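Local atomic coordinates of aldehyde dehydrogenase (PDB entry 5KF0), a protein that probably oxidises aldehydes to carboxylic acids with NAD(P)+ as electron acceptor, and binds NADPH. Residues A25-V31 with T41-L45. Residues are numbered along the deposited sequence; the frame is centred on the assembly and turned at random.
Sequences ANTDLEV and TRVAL
Leu29 and Val43 form an antiparallel hydrogen-bonded pair, with Val43 N 2.8 Å from Leu29 O; the N-to-C directions of 29-31 and 41-43 differ by 148°, in a beta hairpin. Val31 N continues the ladder to Thr41 O, while the return bond from Thr41 N is weak. Strand 29-32 edges a four-stranded mixed sheet within this chain, with 39-43 between it and 13-18. Before strand 29-32 begins, the Asn26 amide takes over the pairing with Leu45. Asn26 OD1 accepts from Leu45 N at 2.9 Å, and Asn26 ND2 gives a nearly straight bond to Leu45 O at 3.0 Å. From the opposite face of the amide plane, Asp28 N also reaches Asn26 OD1, at 2.9 Å, closing an Asx turn. Chi1 of 59° brings the amide to Leu45. On one sheet face, Leu29 CD2 packs alongside Val43 CG2 at 3.5 Å, and Val31 CG2 meets Val43 CG1. Leu195 of helix 192-202 packs against Val43. On the other face, Glu30 OE2 lies 3.3 Å from Arg42 NE in a salt bridge. Two bonds to Leu45 thus extend the pairing past the strands, and the Asp28 N bond fixes the Asn26 amide, whereas the exposed ion pair is looser, with long, weak bonds, and is also bridged by a water.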
loop_
_atom_site.group_PDB
_atom_site.type_symbol
_atom_site.label_atom_id
_atom_site.label_comp_id
_atom_site.label_asym_id
_atom_site.label_seq_id
_atom_site.Cartn_x
_atom_site.Cartn_y
_atom_site.Cartn_z
ATOM N N ALA A 25 -41.685 21.216 8.096
ATOM C CA ALA A 25 -42.838 20.728 7.342
ATOM C C ALA A 25 -44.017 20.419 8.253
ATOM O O ALA A 25 -45.176 20.633 7.871
ATOM C CB ALA A 25 -42.447 19.482 6.542
ATOM N N ASN A 26 -43.743 19.902 9.442
ATOM C CA ASN A 26 -44.770 19.529 10.407
ATOM C C ASN A 26 -44.067 19.290 11.735
ATOM O O ASN A 26 -42.838 19.385 11.833
ATOM C CB ASN A 26 -45.536 18.286 9.945
ATOM C CG ASN A 26 -44.623 17.096 9.750
ATOM O OD1 ASN A 26 -44.082 16.559 10.714
ATOM N ND2 ASN A 26 -44.430 16.689 8.496
ATOM N N THR A 27 -44.848 18.963 12.760
ATOM C CA THR A 27 -44.307 18.538 14.047
ATOM C C THR A 27 -44.833 17.156 14.422
ATOM O O THR A 27 -45.142 16.883 15.583
ATOM C CB THR A 27 -44.629 19.551 15.144
ATOM O OG1 THR A 27 -46.034 19.789 15.177
ATOM C CG2 THR A 27 -43.908 20.872 14.884
ATOM N N ASP A 28 -44.916 16.253 13.439
ATOM C CA ASP A 28 -45.650 15.013 13.651
ATOM C C ASP A 28 -44.852 13.935 14.382
ATOM O O ASP A 28 -45.465 13.010 14.926
ATOM C CB ASP A 28 -46.155 14.473 12.311
ATOM C CG ASP A 28 -47.233 15.350 11.699
ATOM O OD1 ASP A 28 -47.942 16.053 12.451
ATOM O OD2 ASP A 28 -47.375 15.344 10.463
ATOM N N LEU A 29 -43.519 14.022 14.435
ATOM C CA LEU A 29 -42.716 12.994 15.098
ATOM C C LEU A 29 -42.393 13.437 16.525
ATOM O O LEU A 29 -41.585 14.346 16.740
ATOM C CB LEU A 29 -41.441 12.694 14.311
ATOM C CG LEU A 29 -40.509 11.662 14.971
ATOM C CD1 LEU A 29 -41.236 10.359 15.291
ATOM C CD2 LEU A 29 -39.287 11.372 14.085
ATOM N N GLU A 30 -43.030 12.794 17.502
ATOM C CA GLU A 30 -42.750 13.081 18.902
ATOM C C GLU A 30 -41.545 12.269 19.355
ATOM O O GLU A 30 -41.479 11.059 19.117
ATOM C CB GLU A 30 -43.967 12.755 19.768
ATOM C CG GLU A 30 -45.193 13.588 19.425
ATOM C CD GLU A 30 -46.340 13.378 20.397
ATOM O OE1 GLU A 30 -46.527 12.242 20.876
ATOM O OE2 GLU A 30 -47.050 14.362 20.686
ATOM N N VAL A 31 -40.597 12.929 20.012
ATOM C CA VAL A 31 -39.401 12.278 20.542
ATOM C C VAL A 31 -39.495 12.329 22.061
ATOM O O VAL A 31 -39.540 13.418 22.644
ATOM C CB VAL A 31 -38.120 12.963 20.046
ATOM C CG1 VAL A 31 -36.877 12.264 20.615
ATOM C CG2 VAL A 31 -38.093 13.012 18.515
ATOM N N THR A 41 -39.318 16.779 22.516
ATOM C CA THR A 41 -39.316 17.680 21.370
ATOM C C THR A 41 -40.153 17.033 20.281
ATOM O O THR A 41 -40.494 15.851 20.358
ATOM C CB THR A 41 -37.886 17.975 20.881
ATOM O OG1 THR A 41 -37.916 18.972 19.849
ATOM C CG2 THR A 41 -37.225 16.709 20.328
ATOM N N ARG A 42 -40.483 17.824 19.265
ATOM C CA ARG A 42 -41.232 17.339 18.113
ATOM C C ARG A 42 -40.453 17.703 16.862
ATOM O O ARG A 42 -39.954 18.824 16.750
ATOM C CB ARG A 42 -42.646 17.929 18.080
ATOM C CG ARG A 42 -43.487 17.483 19.267
ATOM C CD ARG A 42 -44.917 17.992 19.207
ATOM N NE ARG A 42 -45.724 17.393 20.271
ATOM C CZ ARG A 42 -45.732 17.828 21.528
ATOM N NH1 ARG A 42 -44.980 18.866 21.874
ATOM N NH2 ARG A 42 -46.484 17.228 22.442
ATOM N N VAL A 43 -40.319 16.759 15.938
ATOM C CA VAL A 43 -39.518 17.016 14.749
ATOM C C VAL A 43 -40.364 16.749 13.511
ATOM O O VAL A 43 -41.371 16.032 13.547
ATOM C CB VAL A 43 -38.210 16.183 14.719
ATOM C CG1 VAL A 43 -37.562 16.136 16.109
ATOM C CG2 VAL A 43 -38.454 14.803 14.178
ATOM N N ALA A 44 -39.950 17.364 12.404
ATOM C CA ALA A 44 -40.656 17.195 11.142
ATOM C C ALA A 44 -40.464 15.780 10.602
ATOM O O ALA A 44 -39.338 15.277 10.515
ATOM C CB ALA A 44 -40.168 18.231 10.124
ATOM N N LEU A 45 -41.573 15.147 10.223
ATOM C CA LEU A 45 -41.581 13.797 9.674
ATOM C C LEU A 45 -41.656 13.885 8.154
ATOM O O LEU A 45 -42.579 14.505 7.615
ATOM C CB LEU A 45 -42.774 13.020 10.226
ATOM C CG LEU A 45 -42.879 11.550 9.842
ATOM C CD1 LEU A 45 -41.753 10.739 10.510
ATOM C CD2 LEU A 45 -44.258 11.019 10.209
HETATM O O HOH W 1 -48.157 15.004 23.180
#